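Local coordinates for protein ribonuclease VapC (Klebsiella pneumoniae, PDB 7BY3) that probably acts as the magnesium-dependent ribonuclease toxin of a toxin-antitoxin system, with a PIN-domain fold, at residues G4-L16 against I93-R107. Numbering follows the deposited sequence.
Sequences GSALFDTNILIDL and ILATAQLHRLELITR
Leu7, on strand 6-8, packs its side chain against helix 93-99 and against Leu104 of the neighbouring strand 103-105, a clear case of how parallel strands and the helix leading into one of them share a core. With CG anti to the backbone N (chi1 -177°), it reaches the helix: CD2 packs on Ala97 CB at 3.6 Å and also meets Ile93 CG2 and Leu104 CD1, while CD1 lies against Thr96 CG2. Leu102 crosses it at about a right angle. Along the same strand pair, Leu7 N donates to Glu103 O, and Ile105 N to Leu7 O at 3.0 Å, in regular parallel pairing.

On the face carrying Ala6, Phe8 and Ile105, Ile105 CD1 sits over the centre of the Phe8 ring, 3.9 Å from the centroid, a CH-pi contact, and presses on Ala6 CB at a tight 3.4 Å; Ile12 CD1 approaches the ring edge in plane.

Past the strand ends the contact turns polar. In this central parallel sheet of the PIN domain, strand 6-8 leads at its C-terminal end to Asp9, a predicted magnesium ligand whose side chain lies about 5 Å from that of Asp90. Asp9 accepts Thr106 OG1 at OD2 through its anti lone pair (2.9 Å); Asn108 N also bonds to that hydroxyl, which should steady it. Arg107 holds Asp15 OD2 by a salt bridge, with NH1 and NE both 2.7 Å away in weak, bent hydrogen bonds; Tyr122 OH also bonds that oxygen. At the opposite end the packing thins to Ser5 CB against Leu102 CD2, both residues partly exposed.

Another protein's chain reaches Asp9 OD2, strand 118-119 pairs beyond Leu104, and helix 71-83 backs Thr96, while helix 21-28 packs on Phe8 and Asp15.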
ATOM      1  N   GLY B   4      -1.617   5.285 -24.604  1.00 59.05           N
ATOM      2  CA  GLY B   4      -0.296   4.710 -24.430  1.00 56.46           C
ATOM      3  C   GLY B   4       0.432   5.278 -23.226  1.00 47.80           C
ATOM      4  O   GLY B   4       1.622   5.581 -23.292  1.00 44.52           O
ATOM      5  N   SER B   5      -0.293   5.431 -22.124  1.00 47.01           N
ATOM      6  CA  SER B   5       0.299   5.933 -20.891  1.00 45.22           C
ATOM      7  C   SER B   5       1.141   4.854 -20.220  1.00 43.71           C
ATOM      8  O   SER B   5       0.957   3.662 -20.474  1.00 43.02           O
ATOM      9  CB  SER B   5      -0.784   6.439 -19.942  1.00 47.32           C
ATOM     10  OG  SER B   5      -1.332   7.659 -20.408  1.00 53.53           O
ATOM     11  N   ALA B   6       2.062   5.276 -19.360  1.00 37.95           N
ATOM     12  CA  ALA B   6       3.061   4.368 -18.818  1.00 33.04           C
ATOM     13  C   ALA B   6       3.117   4.346 -17.292  1.00 31.64           C
ATOM     14  O   ALA B   6       3.058   5.387 -16.637  1.00 31.39           O
ATOM     15  CB  ALA B   6       4.421   4.729 -19.376  1.00 33.58           C
ATOM     16  N   LEU B   7       3.231   3.141 -16.740  1.00 31.16           N
ATOM     17  CA  LEU B   7       3.540   2.944 -15.327  1.00 28.94           C
ATOM     18  C   LEU B   7       4.903   2.270 -15.216  1.00 28.84           C
ATOM     19  O   LEU B   7       5.116   1.194 -15.774  1.00 29.62           O
ATOM     20  CB  LEU B   7       2.469   2.099 -14.632  1.00 28.46           C
ATOM     21  CG  LEU B   7       2.663   1.894 -13.127  1.00 25.92           C
ATOM     22  CD1 LEU B   7       1.872   2.919 -12.336  1.00 25.86           C
ATOM     23  CD2 LEU B   7       2.287   0.486 -12.706  1.00 25.81           C
ATOM     24  N   PHE B   8       5.827   2.900 -14.499  1.00 28.80           N
ATOM     25  CA  PHE B   8       7.195   2.402 -14.425  1.00 29.85           C
ATOM     26  C   PHE B   8       7.486   1.665 -13.123  1.00 29.97           C
ATOM     27  O   PHE B   8       7.224   2.174 -12.035  1.00 29.36           O
ATOM     28  CB  PHE B   8       8.185   3.553 -14.610  1.00 29.22           C
ATOM     29  CG  PHE B   8       8.321   4.004 -16.036  1.00 29.83           C
ATOM     30  CD1 PHE B   8       7.506   4.999 -16.544  1.00 29.66           C
ATOM     31  CD2 PHE B   8       9.257   3.419 -16.871  1.00 30.55           C
ATOM     32  CE1 PHE B   8       7.626   5.409 -17.857  1.00 30.82           C
ATOM     33  CE2 PHE B   8       9.381   3.825 -18.184  1.00 31.67           C
ATOM     34  CZ  PHE B   8       8.565   4.821 -18.678  1.00 31.66           C
ATOM     35  N   ASP B   9       8.031   0.459 -13.253  1.00 32.05           N
ATOM     36  CA  ASP B   9       8.387  -0.369 -12.107  1.00 31.64           C
ATOM     37  C   ASP B   9       9.629   0.182 -11.413  1.00 32.24           C
ATOM     38  O   ASP B   9      10.387   0.958 -11.997  1.00 31.77           O
ATOM     39  CB  ASP B   9       8.612  -1.819 -12.547  1.00 35.49           C
ATOM     40  CG  ASP B   9       8.562  -2.800 -11.388  1.00 37.51           C
ATOM     41  OD1 ASP B   9       8.278  -2.369 -10.251  1.00 38.18           O
ATOM     42  OD2 ASP B   9       8.797  -4.005 -11.618  1.00 39.17           O
ATOM     43  N   THR B  10       9.820  -0.222 -10.162  1.00 32.85           N
ATOM     44  CA  THR B  10      10.877   0.311  -9.307  1.00 34.82           C
ATOM     45  C   THR B  10      12.281   0.196  -9.905  1.00 36.92           C
ATOM     46  O   THR B  10      13.083   1.123  -9.793  1.00 37.06           O
ATOM     47  CB  THR B  10      10.873  -0.396  -7.932  1.00 34.68           C
ATOM     48  OG1 THR B  10       9.545  -0.387  -7.393  1.00 32.57           O
ATOM     49  CG2 THR B  10      11.814   0.302  -6.964  1.00 33.86           C
ATOM     50  N   ASN B  11      12.571  -0.933 -10.546  1.00 39.24           N
ATOM     51  CA  ASN B  11      13.915  -1.199 -11.054  1.00 41.58           C
ATOM     52  C   ASN B  11      14.381  -0.195 -12.112  1.00 40.39           C
ATOM     53  O   ASN B  11      15.581   0.037 -12.270  1.00 40.92           O
ATOM     54  CB  ASN B  11      13.996  -2.623 -11.619  1.00 45.10           C
ATOM     55  CG  ASN B  11      12.924  -2.906 -12.658  1.00 43.03           C
ATOM     56  OD1 ASN B  11      11.876  -3.470 -12.347  1.00 43.07           O
ATOM     57  ND2 ASN B  11      13.187  -2.518 -13.900  1.00 52.23           N
ATOM     58  N   ILE B  12      13.436   0.400 -12.832  1.00 39.24           N
ATOM     59  CA  ILE B  12      13.771   1.366 -13.871  1.00 36.58           C
ATOM     60  C   ILE B  12      14.166   2.707 -13.268  1.00 35.66           C
ATOM     61  O   ILE B  12      15.148   3.319 -13.690  1.00 36.04           O
ATOM     62  CB  ILE B  12      12.604   1.566 -14.844  1.00 34.52           C
ATOM     63  CG1 ILE B  12      12.320   0.261 -15.583  1.00 35.19           C
ATOM     64  CG2 ILE B  12      12.916   2.672 -15.840  1.00 34.11           C
ATOM     65  CD1 ILE B  12      11.240   0.380 -16.604  1.00 35.40           C
ATOM     66  N   LEU B  13      13.400   3.158 -12.279  1.00 35.18           N
ATOM     67  CA  LEU B  13      13.717   4.395 -11.573  1.00 35.29           C
ATOM     68  C   LEU B  13      15.074   4.292 -10.883  1.00 35.94           C
ATOM     69  O   LEU B  13      15.876   5.224 -10.934  1.00 34.87           O
ATOM     70  CB  LEU B  13      12.627   4.732 -10.553  1.00 34.90           C
ATOM     71  CG  LEU B  13      11.336   5.357 -11.087  1.00 29.68           C
ATOM     72  CD1 LEU B  13      10.404   5.682  -9.939  1.00 37.01           C
ATOM     73  CD2 LEU B  13      11.635   6.608 -11.886  1.00 31.82           C
ATOM     74  N   ILE B  14      15.322   3.153 -10.243  1.00 38.17           N
ATOM     75  CA  ILE B  14      16.606   2.886  -9.603  1.00 38.69           C
ATOM     76  C   ILE B  14      17.742   2.964 -10.618  1.00 38.04           C
ATOM     77  O   ILE B  14      18.774   3.583 -10.360  1.00 37.84           O
ATOM     78  CB  ILE B  14      16.620   1.501  -8.923  1.00 40.10           C
ATOM     79  CG1 ILE B  14      15.631   1.472  -7.757  1.00 40.77           C
ATOM     80  CG2 ILE B  14      18.015   1.162  -8.423  1.00 43.90           C
ATOM     81  CD1 ILE B  14      15.944   2.477  -6.671  1.00 41.87           C
ATOM     82  N   ASP B  15      17.536   2.341 -11.773  1.00 38.85           N
ATOM     83  CA  ASP B  15      18.504   2.383 -12.863  1.00 38.51           C
ATOM     84  C   ASP B  15      18.822   3.811 -13.275  1.00 36.91           C
ATOM     85  O   ASP B  15      19.980   4.159 -13.496  1.00 38.61           O
ATOM     86  CB  ASP B  15      17.986   1.608 -14.072  1.00 41.30           C
ATOM     87  CG  ASP B  15      18.581   0.223 -14.178  1.00 45.06           C
ATOM     88  OD1 ASP B  15      19.450  -0.122 -13.352  1.00 48.81           O
ATOM     89  OD2 ASP B  15      18.176  -0.525 -15.089  1.00 43.79           O
ATOM     90  N   LEU B  16      17.784   4.633 -13.376  1.00 36.12           N
ATOM     91  CA  LEU B  16      17.941   6.023 -13.779  1.00 35.40           C
ATOM     92  C   LEU B  16      18.789   6.809 -12.790  1.00 36.41           C
ATOM     93  O   LEU B  16      19.769   7.445 -13.175  1.00 37.71           O
ATOM     94  CB  LEU B  16      16.579   6.700 -13.931  1.00 34.78           C
ATOM     95  CG  LEU B  16      16.670   8.205 -14.178  1.00 34.27           C
ATOM     96  CD1 LEU B  16      17.048   8.491 -15.625  1.00 34.64           C
ATOM     97  CD2 LEU B  16      15.375   8.895 -13.800  1.00 33.23           C
ATOM     98  N   ILE B  93       1.683  -3.627  -8.110  1.00 25.29           N
ATOM     99  CA  ILE B  93       2.139  -2.742  -9.174  1.00 25.71           C
ATOM    100  C   ILE B  93       1.457  -3.099 -10.497  1.00 26.13           C
ATOM    101  O   ILE B  93       1.104  -2.219 -11.282  1.00 27.21           O
ATOM    102  CB  ILE B  93       3.676  -2.799  -9.321  1.00 25.89           C
ATOM    103  CG1 ILE B  93       4.334  -2.046  -8.164  1.00 27.11           C
ATOM    104  CG2 ILE B  93       4.124  -2.190 -10.636  1.00 27.41           C
ATOM    105  CD1 ILE B  93       5.833  -2.188  -8.109  1.00 30.17           C
ATOM    106  N   LEU B  94       1.246  -4.391 -10.729  1.00 25.90           N
ATOM    107  CA  LEU B  94       0.536  -4.844 -11.920  1.00 25.34           C
ATOM    108  C   LEU B  94      -0.950  -4.498 -11.835  1.00 25.45           C
ATOM    109  O   LEU B  94      -1.570  -4.140 -12.835  1.00 25.68           O
ATOM    110  CB  LEU B  94       0.723  -6.350 -12.121  1.00 25.61           C
ATOM    111  CG  LEU B  94       0.072  -6.957 -13.368  1.00 26.56           C
ATOM    112  CD1 LEU B  94       0.530  -6.234 -14.625  1.00 27.67           C
ATOM    113  CD2 LEU B  94       0.373  -8.444 -13.467  1.00 24.89           C
ATOM    114  N   ALA B  95      -1.516  -4.604 -10.636  1.00 25.77           N
ATOM    115  CA  ALA B  95      -2.917  -4.257 -10.409  1.00 26.14           C
ATOM    116  C   ALA B  95      -3.152  -2.770 -10.634  1.00 26.53           C
ATOM    117  O   ALA B  95      -4.179  -2.365 -11.180  1.00 27.69           O
ATOM    118  CB  ALA B  95      -3.341  -4.649  -9.005  1.00 26.25           C
ATOM    119  N   THR B  96      -2.190  -1.965 -10.204  1.00 27.10           N
ATOM    120  CA  THR B  96      -2.252  -0.522 -10.375  1.00 26.46           C
ATOM    121  C   THR B  96      -2.255  -0.152 -11.857  1.00 28.21           C
ATOM    122  O   THR B  96      -3.006   0.724 -12.287  1.00 30.12           O
ATOM    123  CB  THR B  96      -1.072   0.168  -9.662  1.00 26.05           C
ATOM    124  OG1 THR B  96      -1.172  -0.059  -8.251  1.00 25.95           O
ATOM    125  CG2 THR B  96      -1.078   1.662  -9.927  1.00 27.24           C
ATOM    126  N   ALA B  97      -1.424  -0.836 -12.637  1.00 28.79           N
ATOM    127  CA  ALA B  97      -1.334  -0.585 -14.071  1.00 29.19           C
ATOM    128  C   ALA B  97      -2.633  -0.946 -14.784  1.00 31.58           C
ATOM    129  O   ALA B  97      -3.140  -0.170 -15.592  1.00 33.62           O
ATOM    130  CB  ALA B  97      -0.170  -1.357 -14.672  1.00 28.04           C
ATOM    131  N   GLN B  98      -3.162  -2.127 -14.478  1.00 30.91           N
ATOM    132  CA  GLN B  98      -4.391  -2.609 -15.099  1.00 31.27           C
ATOM    133  C   GLN B  98      -5.572  -1.679 -14.856  1.00 32.86           C
ATOM    134  O   GLN B  98      -6.273  -1.299 -15.793  1.00 36.75           O
ATOM    135  CB  GLN B  98      -4.741  -4.008 -14.587  1.00 29.94           C
ATOM    136  CG  GLN B  98      -3.775  -5.094 -15.001  1.00 27.86           C
ATOM    137  CD  GLN B  98      -4.349  -6.477 -14.785  1.00 25.56           C
ATOM    138  OE1 GLN B  98      -5.360  -6.639 -14.105  1.00 25.39           O
ATOM    139  NE2 GLN B  98      -3.705  -7.481 -15.363  1.00 27.16           N
ATOM    140  N   LEU B  99      -5.787  -1.323 -13.594  1.00 32.37           N
ATOM    141  CA  LEU B  99      -6.928  -0.502 -13.211  1.00 33.83           C
ATOM    142  C   LEU B  99      -6.925   0.840 -13.935  1.00 34.73           C
ATOM    143  O   LEU B  99      -7.974   1.339 -14.343  1.00 36.83           O
ATOM    144  CB  LEU B  99      -6.937  -0.278 -11.697  1.00 33.72           C
ATOM    145  CG  LEU B  99      -7.296  -1.473 -10.807  1.00 32.51           C
ATOM    146  CD1 LEU B  99      -7.938  -0.997  -9.516  1.00 35.29           C
ATOM    147  CD2 LEU B  99      -8.207  -2.453 -11.529  1.00 32.95           C
ATOM    148  N   HIS B 100      -5.741   1.417 -14.096  1.00 34.97           N
ATOM    149  CA  HIS B 100      -5.600   2.720 -14.738  1.00 35.90           C
ATOM    150  C   HIS B 100      -5.271   2.618 -16.225  1.00 37.12           C
ATOM    151  O   HIS B 100      -5.016   3.631 -16.875  1.00 38.88           O
ATOM    152  CB  HIS B 100      -4.541   3.548 -14.013  1.00 34.25           C
ATOM    153  CG  HIS B 100      -4.978   4.024 -12.665  1.00 34.40           C
ATOM    154  ND1 HIS B 100      -4.891   3.245 -11.531  1.00 33.69           N
ATOM    155  CD2 HIS B 100      -5.529   5.201 -12.271  1.00 34.65           C
ATOM    156  CE1 HIS B 100      -5.360   3.920 -10.499  1.00 34.39           C
ATOM    157  NE2 HIS B 100      -5.751   5.106 -10.918  1.00 33.91           N
ATOM    158  N   ARG B 101      -5.273   1.395 -16.749  1.00 35.62           N
ATOM    159  CA  ARG B 101      -4.997   1.133 -18.161  1.00 35.02           C
ATOM    160  C   ARG B 101      -3.636   1.665 -18.580  1.00 35.81           C
ATOM    161  O   ARG B 101      -3.518   2.371 -19.581  1.00 36.85           O
ATOM    162  CB  ARG B 101      -6.077   1.741 -19.059  1.00 39.39           C
ATOM    163  CG  ARG B 101      -7.488   1.646 -18.519  1.00 45.29           C
ATOM    164  CD  ARG B 101      -8.311   2.809 -19.032  1.00 55.11           C
ATOM    165  NE  ARG B 101      -7.802   4.077 -18.514  1.00 60.61           N
ATOM    166  CZ  ARG B 101      -7.926   5.244 -19.136  1.00 64.13           C
ATOM    167  NH1 ARG B 101      -8.542   5.312 -20.309  1.00 66.13           N
ATOM    168  NH2 ARG B 101      -7.428   6.344 -18.587  1.00 60.07           N
ATOM    169  N   LEU B 102      -2.611   1.331 -17.807  1.00 35.82           N
ATOM    170  CA  LEU B 102      -1.254   1.745 -18.129  1.00 35.77           C
ATOM    171  C   LEU B 102      -0.403   0.550 -18.529  1.00 34.23           C
ATOM    172  O   LEU B 102      -0.607  -0.559 -18.040  1.00 34.21           O
ATOM    173  CB  LEU B 102      -0.611   2.465 -16.944  1.00 33.82           C
ATOM    174  CG  LEU B 102      -1.473   3.486 -16.202  1.00 32.95           C
ATOM    175  CD1 LEU B 102      -0.698   4.076 -15.038  1.00 30.60           C
ATOM    176  CD2 LEU B 102      -1.937   4.574 -17.145  1.00 33.49           C
ATOM    177  N   GLU B 103       0.547   0.777 -19.427  1.00 33.98           N
ATOM    178  CA  GLU B 103       1.524  -0.246 -19.754  1.00 34.48           C
ATOM    179  C   GLU B 103       2.499  -0.372 -18.597  1.00 34.22           C
ATOM    180  O   GLU B 103       2.989   0.632 -18.084  1.00 37.08           O
ATOM    181  CB  GLU B 103       2.268   0.094 -21.045  1.00 36.76           C
ATOM    182  CG  GLU B 103       3.170  -1.019 -21.550  1.00 36.86           C
ATOM    183  CD  GLU B 103       2.400  -2.103 -22.278  1.00 39.49           C
ATOM    184  OE1 GLU B 103       1.310  -1.803 -22.808  1.00 47.71           O
ATOM    185  OE2 GLU B 103       2.879  -3.255 -22.321  1.00 40.32           O
ATOM    186  N   LEU B 104       2.770  -1.601 -18.171  1.00 33.31           N
ATOM    187  CA  LEU B 104       3.747  -1.822 -17.116  1.00 32.04           C
ATOM    188  C   LEU B 104       5.120  -2.033 -17.732  1.00 32.70           C
ATOM    189  O   LEU B 104       5.345  -2.998 -18.458  1.00 34.27           O
ATOM    190  CB  LEU B 104       3.360  -3.020 -16.246  1.00 31.60           C
ATOM    191  CG  LEU B 104       4.324  -3.342 -15.101  1.00 30.43           C
ATOM    192  CD1 LEU B 104       4.583  -2.108 -14.252  1.00 27.71           C
ATOM    193  CD2 LEU B 104       3.791  -4.478 -14.246  1.00 27.56           C
ATOM    194  N   ILE B 105       6.037  -1.118 -17.450  1.00 31.87           N
ATOM    195  CA  ILE B 105       7.386  -1.228 -17.977  1.00 33.14           C
ATOM    196  C   ILE B 105       8.312  -1.675 -16.860  1.00 34.66           C
ATOM    197  O   ILE B 105       8.466  -0.989 -15.851  1.00 33.36           O
ATOM    198  CB  ILE B 105       7.883   0.095 -18.586  1.00 33.59           C
ATOM    199  CG1 ILE B 105       6.828   0.680 -19.520  1.00 32.49           C
ATOM    200  CG2 ILE B 105       9.151  -0.123 -19.375  1.00 35.56           C
ATOM    201  CD1 ILE B 105       5.996   1.738 -18.881  1.00 31.42           C
ATOM    202  N   THR B 106       8.907  -2.844 -17.045  1.00 38.80           N
ATOM    203  CA  THR B 106       9.747  -3.454 -16.029  1.00 40.64           C
ATOM    204  C   THR B 106      10.854  -4.266 -16.680  1.00 41.12           C
ATOM    205  O   THR B 106      10.697  -4.768 -17.791  1.00 39.65           O
ATOM    206  CB  THR B 106       8.924  -4.365 -15.091  1.00 38.67           C
ATOM    207  OG1 THR B 106       9.800  -5.033 -14.175  1.00 39.09           O
ATOM    208  CG2 THR B 106       8.151  -5.399 -15.894  1.00 36.59           C
ATOM    209  N   ARG B 107      11.979  -4.389 -15.987  1.00 42.42           N
ATOM    210  CA  ARG B 107      13.063  -5.232 -16.467  1.00 45.79           C
ATOM    211  C   ARG B 107      12.859  -6.685 -16.070  1.00 47.34           C
ATOM    212  O   ARG B 107      13.660  -7.545 -16.434  1.00 51.16           O
ATOM    213  CB  ARG B 107      14.407  -4.748 -15.932  1.00 48.11           C
ATOM    214  CG  ARG B 107      15.290  -4.094 -16.970  1.00 51.34           C
ATOM    215  CD  ARG B 107      16.677  -3.836 -16.416  1.00 53.57           C
ATOM    216  NE  ARG B 107      16.671  -2.731 -15.465  1.00 53.86           N
ATOM    217  CZ  ARG B 107      16.646  -2.887 -14.148  1.00 54.45           C
ATOM    218  NH1 ARG B 107      16.637  -1.834 -13.351  1.00 51.63           N
ATOM    219  NH2 ARG B 107      16.641  -4.099 -13.633  1.00 50.76           N
TER